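Local coordinates for protein contact-dependent inhibitor A (Enterobacter cloacae subsp. cloacae, PDB 4NTQ) that delivers a toxic ribosomal RNase, its C-terminal region, into target bacteria and is bound here by its cognate immunity protein, at the interface of chains A and B. Numbering follows the deposited sequence. Chains: chain A, Contact-dependent inhibitor A; chain B, ECL CdiI.

The interface of chains A and B. Residues chain A 217, 220-224, 232, 235; chain B 92-94, 120, 125-128.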
ATOM      1  N   ASN A 217      -5.492  -8.892  -5.626  1.00 42.67           N
ATOM      2  CA  ASN A 217      -6.506  -9.412  -6.542  1.00 48.08           C
ATOM      3  C   ASN A 217      -7.001  -8.381  -7.557  1.00 49.62           C
ATOM      4  O   ASN A 217      -6.506  -7.251  -7.588  1.00 46.84           O
ATOM      5  CB  ASN A 217      -7.659 -10.096  -5.800  1.00 40.41           C
ATOM      6  CG  ASN A 217      -8.555  -9.127  -5.064  1.00 42.55           C
ATOM      7  OD1 ASN A 217      -8.400  -7.911  -5.154  1.00 46.61           O
ATOM      8  ND2 ASN A 217      -9.516  -9.672  -4.332  1.00 45.08           N
ATOM      9  N   GLY A 220      -7.399  -5.109  -6.349  1.00 38.05           N
ATOM     10  CA  GLY A 220      -6.311  -4.515  -5.592  1.00 40.85           C
ATOM     11  C   GLY A 220      -6.301  -4.871  -4.117  1.00 38.60           C
ATOM     12  O   GLY A 220      -5.583  -4.255  -3.326  1.00 36.22           O
ATOM     13  N   LYS A 221      -7.111  -5.849  -3.729  1.00 37.55           N
ATOM     14  CA  LYS A 221      -7.051  -6.361  -2.365  1.00 33.93           C
ATOM     15  C   LYS A 221      -5.844  -7.290  -2.260  1.00 36.54           C
ATOM     16  O   LYS A 221      -5.625  -8.127  -3.145  1.00 43.49           O
ATOM     17  CB  LYS A 221      -8.316  -7.139  -2.026  1.00 39.53           C
ATOM     18  CG  LYS A 221      -9.615  -6.388  -2.245  1.00 51.12           C
ATOM     19  CD  LYS A 221     -10.039  -5.608  -1.010  1.00 49.05           C
ATOM     20  CE  LYS A 221     -11.435  -5.038  -1.192  1.00 45.98           C
ATOM     21  NZ  LYS A 221     -12.415  -6.109  -1.492  1.00 55.26           N
ATOM     22  N   ARG A 222      -5.063  -7.148  -1.192  1.00 38.92           N
ATOM     23  CA  ARG A 222      -3.931  -8.044  -0.955  1.00 36.44           C
ATOM     24  C   ARG A 222      -4.426  -9.436  -0.617  1.00 42.19           C
ATOM     25  O   ARG A 222      -5.259  -9.609   0.283  1.00 41.40           O
ATOM     26  CB  ARG A 222      -3.077  -7.531   0.189  1.00 33.58           C
ATOM     27  CG  ARG A 222      -1.808  -8.329   0.464  1.00 35.39           C
ATOM     28  CD  ARG A 222      -0.867  -7.505   1.349  1.00 34.72           C
ATOM     29  NE  ARG A 222       0.171  -8.299   2.000  1.00 37.15           N
ATOM     30  CZ  ARG A 222       1.157  -7.779   2.733  1.00 39.16           C
ATOM     31  NH1 ARG A 222       1.239  -6.459   2.898  1.00 29.86           N
ATOM     32  NH2 ARG A 222       2.059  -8.576   3.303  1.00 28.68           N
ATOM     33  N   ILE A 223      -3.922 -10.429  -1.339  1.00 39.64           N
ATOM     34  CA  ILE A 223      -4.331 -11.809  -1.094  1.00 38.94           C
ATOM     35  C   ILE A 223      -3.144 -12.706  -0.791  1.00 36.31           C
ATOM     36  O   ILE A 223      -3.193 -13.922  -1.021  1.00 36.69           O
ATOM     37  CB  ILE A 223      -5.185 -12.398  -2.235  1.00 37.81           C
ATOM     38  CG1 ILE A 223      -4.488 -12.232  -3.583  1.00 37.44           C
ATOM     39  CG2 ILE A 223      -6.563 -11.754  -2.256  1.00 35.89           C
ATOM     40  CD1 ILE A 223      -5.193 -12.985  -4.734  1.00 43.75           C
ATOM     41  N   GLY A 224      -2.074 -12.092  -0.286  1.00 33.03           N
ATOM     42  CA  GLY A 224      -0.991 -12.841   0.326  1.00 43.69           C
ATOM     43  C   GLY A 224       0.443 -12.456   0.001  1.00 44.83           C
ATOM     44  O   GLY A 224       0.731 -11.760  -0.978  1.00 42.43           O
ATOM     45  N   ARG A 232       1.744 -19.396  -1.675  1.00 52.32           N
ATOM     46  CA  ARG A 232       1.376 -18.541  -0.560  1.00 51.23           C
ATOM     47  C   ARG A 232       2.127 -18.930   0.694  1.00 52.11           C
ATOM     48  O   ARG A 232       2.197 -20.104   1.050  1.00 54.72           O
ATOM     49  CB  ARG A 232      -0.128 -18.654  -0.296  1.00 54.41           C
ATOM     50  CG  ARG A 232      -0.712 -17.506   0.491  1.00 53.71           C
ATOM     51  CD  ARG A 232      -2.159 -17.785   0.865  1.00 51.10           C
ATOM     52  NE  ARG A 232      -2.800 -16.608   1.429  1.00 45.68           N
ATOM     53  CZ  ARG A 232      -2.657 -16.222   2.693  1.00 42.33           C
ATOM     54  NH1 ARG A 232      -1.900 -16.921   3.519  1.00 33.15           N
ATOM     55  NH2 ARG A 232      -3.269 -15.131   3.127  1.00 42.25           N
ATOM     56  N   ASP A 235       0.007 -13.949   5.088  1.00 35.73           N
ATOM     57  CA  ASP A 235      -0.694 -12.750   4.649  1.00 36.83           C
ATOM     58  C   ASP A 235       0.282 -11.769   3.989  1.00 34.60           C
ATOM     59  O   ASP A 235      -0.140 -10.967   3.165  1.00 38.04           O
ATOM     60  CB  ASP A 235      -1.418 -12.085   5.827  1.00 30.37           C
ATOM     61  CG  ASP A 235      -2.709 -12.790   6.191  1.00 42.23           C
ATOM     62  OD1 ASP A 235      -2.832 -13.999   5.890  1.00 49.00           O
ATOM     63  OD2 ASP A 235      -3.606 -12.130   6.769  1.00 39.95           O
TER
ATOM     64  N   GLN B  92      -6.020  -3.569   6.389  1.00 21.54           N
ATOM     65  CA  GLN B  92      -5.812  -4.291   5.152  1.00 23.63           C
ATOM     66  C   GLN B  92      -4.874  -3.455   4.313  1.00 27.47           C
ATOM     67  O   GLN B  92      -4.666  -2.275   4.602  1.00 24.74           O
ATOM     68  CB  GLN B  92      -7.142  -4.516   4.428  1.00 22.60           C
ATOM     69  CG  GLN B  92      -8.032  -5.494   5.156  1.00 23.74           C
ATOM     70  CD  GLN B  92      -9.293  -5.858   4.391  1.00 29.88           C
ATOM     71  OE1 GLN B  92      -9.421  -5.597   3.195  1.00 36.41           O
ATOM     72  NE2 GLN B  92     -10.240  -6.466   5.091  1.00 33.69           N
ATOM     73  N   ASN B  93      -4.307  -4.066   3.280  1.00 24.48           N
ATOM     74  CA  ASN B  93      -3.315  -3.411   2.451  1.00 23.61           C
ATOM     75  C   ASN B  93      -3.856  -3.502   1.050  1.00 28.90           C
ATOM     76  O   ASN B  93      -3.900  -4.584   0.464  1.00 37.09           O
ATOM     77  CB  ASN B  93      -1.966  -4.147   2.598  1.00 25.43           C
ATOM     78  CG  ASN B  93      -0.878  -3.622   1.655  1.00 29.97           C
ATOM     79  OD1 ASN B  93      -0.029  -4.398   1.196  1.00 29.14           O
ATOM     80  ND2 ASN B  93      -0.887  -2.307   1.374  1.00 24.10           N
ATOM     81  N   ASN B  94      -4.330  -2.374   0.531  1.00 32.45           N
ATOM     82  CA  ASN B  94      -5.074  -2.381  -0.727  1.00 30.13           C
ATOM     83  C   ASN B  94      -4.435  -1.456  -1.710  1.00 35.06           C
ATOM     84  O   ASN B  94      -3.974  -0.375  -1.340  1.00 46.94           O
ATOM     85  CB  ASN B  94      -6.549  -1.986  -0.505  1.00 27.07           C
ATOM     86  CG  ASN B  94      -7.272  -2.947   0.423  1.00 38.77           C
ATOM     87  OD1 ASN B  94      -6.841  -4.091   0.609  1.00 44.77           O
ATOM     88  ND2 ASN B  94      -8.372  -2.494   1.013  1.00 52.10           N
ATOM     89  N   ASP B 120     -12.475 -12.654  -1.200  1.00 44.67           N
ATOM     90  CA  ASP B 120     -12.967 -12.128  -2.472  1.00 42.96           C
ATOM     91  C   ASP B 120     -13.934 -13.089  -3.142  1.00 45.63           C
ATOM     92  O   ASP B 120     -14.299 -14.119  -2.573  1.00 46.47           O
ATOM     93  CB  ASP B 120     -11.845 -11.687  -3.430  1.00 42.57           C
ATOM     94  CG  ASP B 120     -10.875 -12.814  -3.811  1.00 46.35           C
ATOM     95  OD1 ASP B 120      -9.719 -12.480  -4.149  1.00 47.93           O
ATOM     96  OD2 ASP B 120     -11.232 -14.008  -3.793  1.00 47.91           O
ATOM     97  N   LYS B 125      -8.545 -15.502   0.820  1.00 40.91           N
ATOM     98  CA  LYS B 125      -8.509 -14.687   2.020  1.00 39.34           C
ATOM     99  C   LYS B 125      -7.890 -13.328   1.714  1.00 50.59           C
ATOM    100  O   LYS B 125      -6.836 -13.239   1.092  1.00 37.42           O
ATOM    101  CB  LYS B 125      -7.747 -15.380   3.144  1.00 47.32           C
ATOM    102  CG  LYS B 125      -7.532 -14.485   4.354  1.00 46.50           C
ATOM    103  CD  LYS B 125      -6.627 -15.138   5.375  1.00 47.41           C
ATOM    104  CE  LYS B 125      -6.255 -14.164   6.481  1.00 46.35           C
ATOM    105  NZ  LYS B 125      -5.624 -14.879   7.616  1.00 58.77           N
ATOM    106  N   ILE B 126      -8.578 -12.269   2.118  1.00 36.32           N
ATOM    107  CA  ILE B 126      -8.012 -10.935   2.036  1.00 40.36           C
ATOM    108  C   ILE B 126      -7.037 -10.800   3.196  1.00 40.05           C
ATOM    109  O   ILE B 126      -7.369 -11.141   4.329  1.00 41.58           O
ATOM    110  CB  ILE B 126      -9.096  -9.862   2.164  1.00 40.37           C
ATOM    111  CG1 ILE B 126     -10.202 -10.098   1.126  1.00 44.18           C
ATOM    112  CG2 ILE B 126      -8.492  -8.460   2.040  1.00 32.42           C
ATOM    113  CD1 ILE B 126      -9.752  -9.837  -0.256  1.00 36.11           C
ATOM    114  N   SER B 127      -5.828 -10.333   2.917  1.00 37.94           N
ATOM    115  CA  SER B 127      -4.862 -10.150   3.985  1.00 32.47           C
ATOM    116  C   SER B 127      -5.398  -9.131   4.990  1.00 37.21           C
ATOM    117  O   SER B 127      -5.967  -8.115   4.609  1.00 39.82           O
ATOM    118  CB  SER B 127      -3.512  -9.709   3.423  1.00 33.52           C
ATOM    119  OG  SER B 127      -2.888 -10.729   2.653  1.00 37.67           O
ATOM    120  N   GLU B 128      -5.228  -9.411   6.275  1.00 33.56           N
ATOM    121  CA  GLU B 128      -5.775  -8.550   7.320  1.00 34.34           C
ATOM    122  C   GLU B 128      -4.996  -8.662   8.635  1.00 32.40           C
ATOM    123  O   GLU B 128      -4.577  -9.744   9.040  1.00 37.32           O
ATOM    124  CB  GLU B 128      -7.256  -8.886   7.558  1.00 30.68           C
ATOM    125  CG  GLU B 128      -7.991  -7.873   8.419  1.00 29.74           C
ATOM    126  CD  GLU B 128      -9.486  -8.162   8.525  1.00 31.95           C
ATOM    127  OE1 GLU B 128      -9.864  -9.093   9.266  1.00 42.61           O
ATOM    128  OE2 GLU B 128     -10.280  -7.454   7.872  1.00 33.14           O
TER
HETATM  129  O   HOH W   1      -4.141 -13.069   2.084  1.00 38.36           O
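The guanidinium of A:Arg222 has the amide carbon CG of B:Asn93 at its edge, in plane. NH1 of A:Arg222 donates to the amide oxygen OD1 of B:Asn93 at 3.0 Å; the two planes are 73° apart, and the donor lies above the carbonyl plane, not on a lone pair. A second flat group, the guanidinium of A:Arg232, has the carboxylate oxygen OD1 of A:Asp235 at its in-plane edge, a salt bridge within the toxin in which NH2 meets OD1 from above the carboxylate plane. In this toxin–immunity complex, the C-terminal toxin region of CdiA docks on CdiI partly through an antiparallel beta bridge between A:Lys221 and B:Asn94.

With CG anti to the backbone N (chi1 -176°) and an extended chain, A:Arg222 runs past B:Ser127 to B:Asn93. Its NE bonds the terminal main-chain O of A:Asp235 on the toxin side, the acceptor tilted out of the guanidinium plane. That same oxygen accepts the B:Ser127 hydroxyl OG at 2.8 Å, in the carbonyl plane and on a lone pair, so two donors grip it. N of B:Ser127 also donates to the carbonyl O of A:Arg222 at 2.8 Å, nearly straight though above the carbonyl plane.

The A:Asp235 carboxylate is divided: OD2 takes the backbone N of B:Glu128 at 3.2 Å from above its plane, while OD1 faces the ammonium NZ of B:Lys125 across a long 3.4 Å salt bridge. The extended lysine crosses the aspartate at about a right angle. This carboxylate, between A:Arg232 and B:Lys125, may offset their like charges. Water 1 links NH2 of A:Arg232 to OG of B:Ser127 and the carbonyl O of B:Lys125.

At another edge of the patch, A:Asn217 and B:Asp120 meet tip to tip, their planes 21° apart; ND2 of A:Asn217 donates to the anti lone pair of B:Asp120 OD1 at 2.8 Å. The asparagine's OD1 accepts N of A:Lys221 from above the carbonyl plane, which may steady the amide. CD1 of B:Ile126 packs obliquely on CB of A:Lys221 at 3.5 Å.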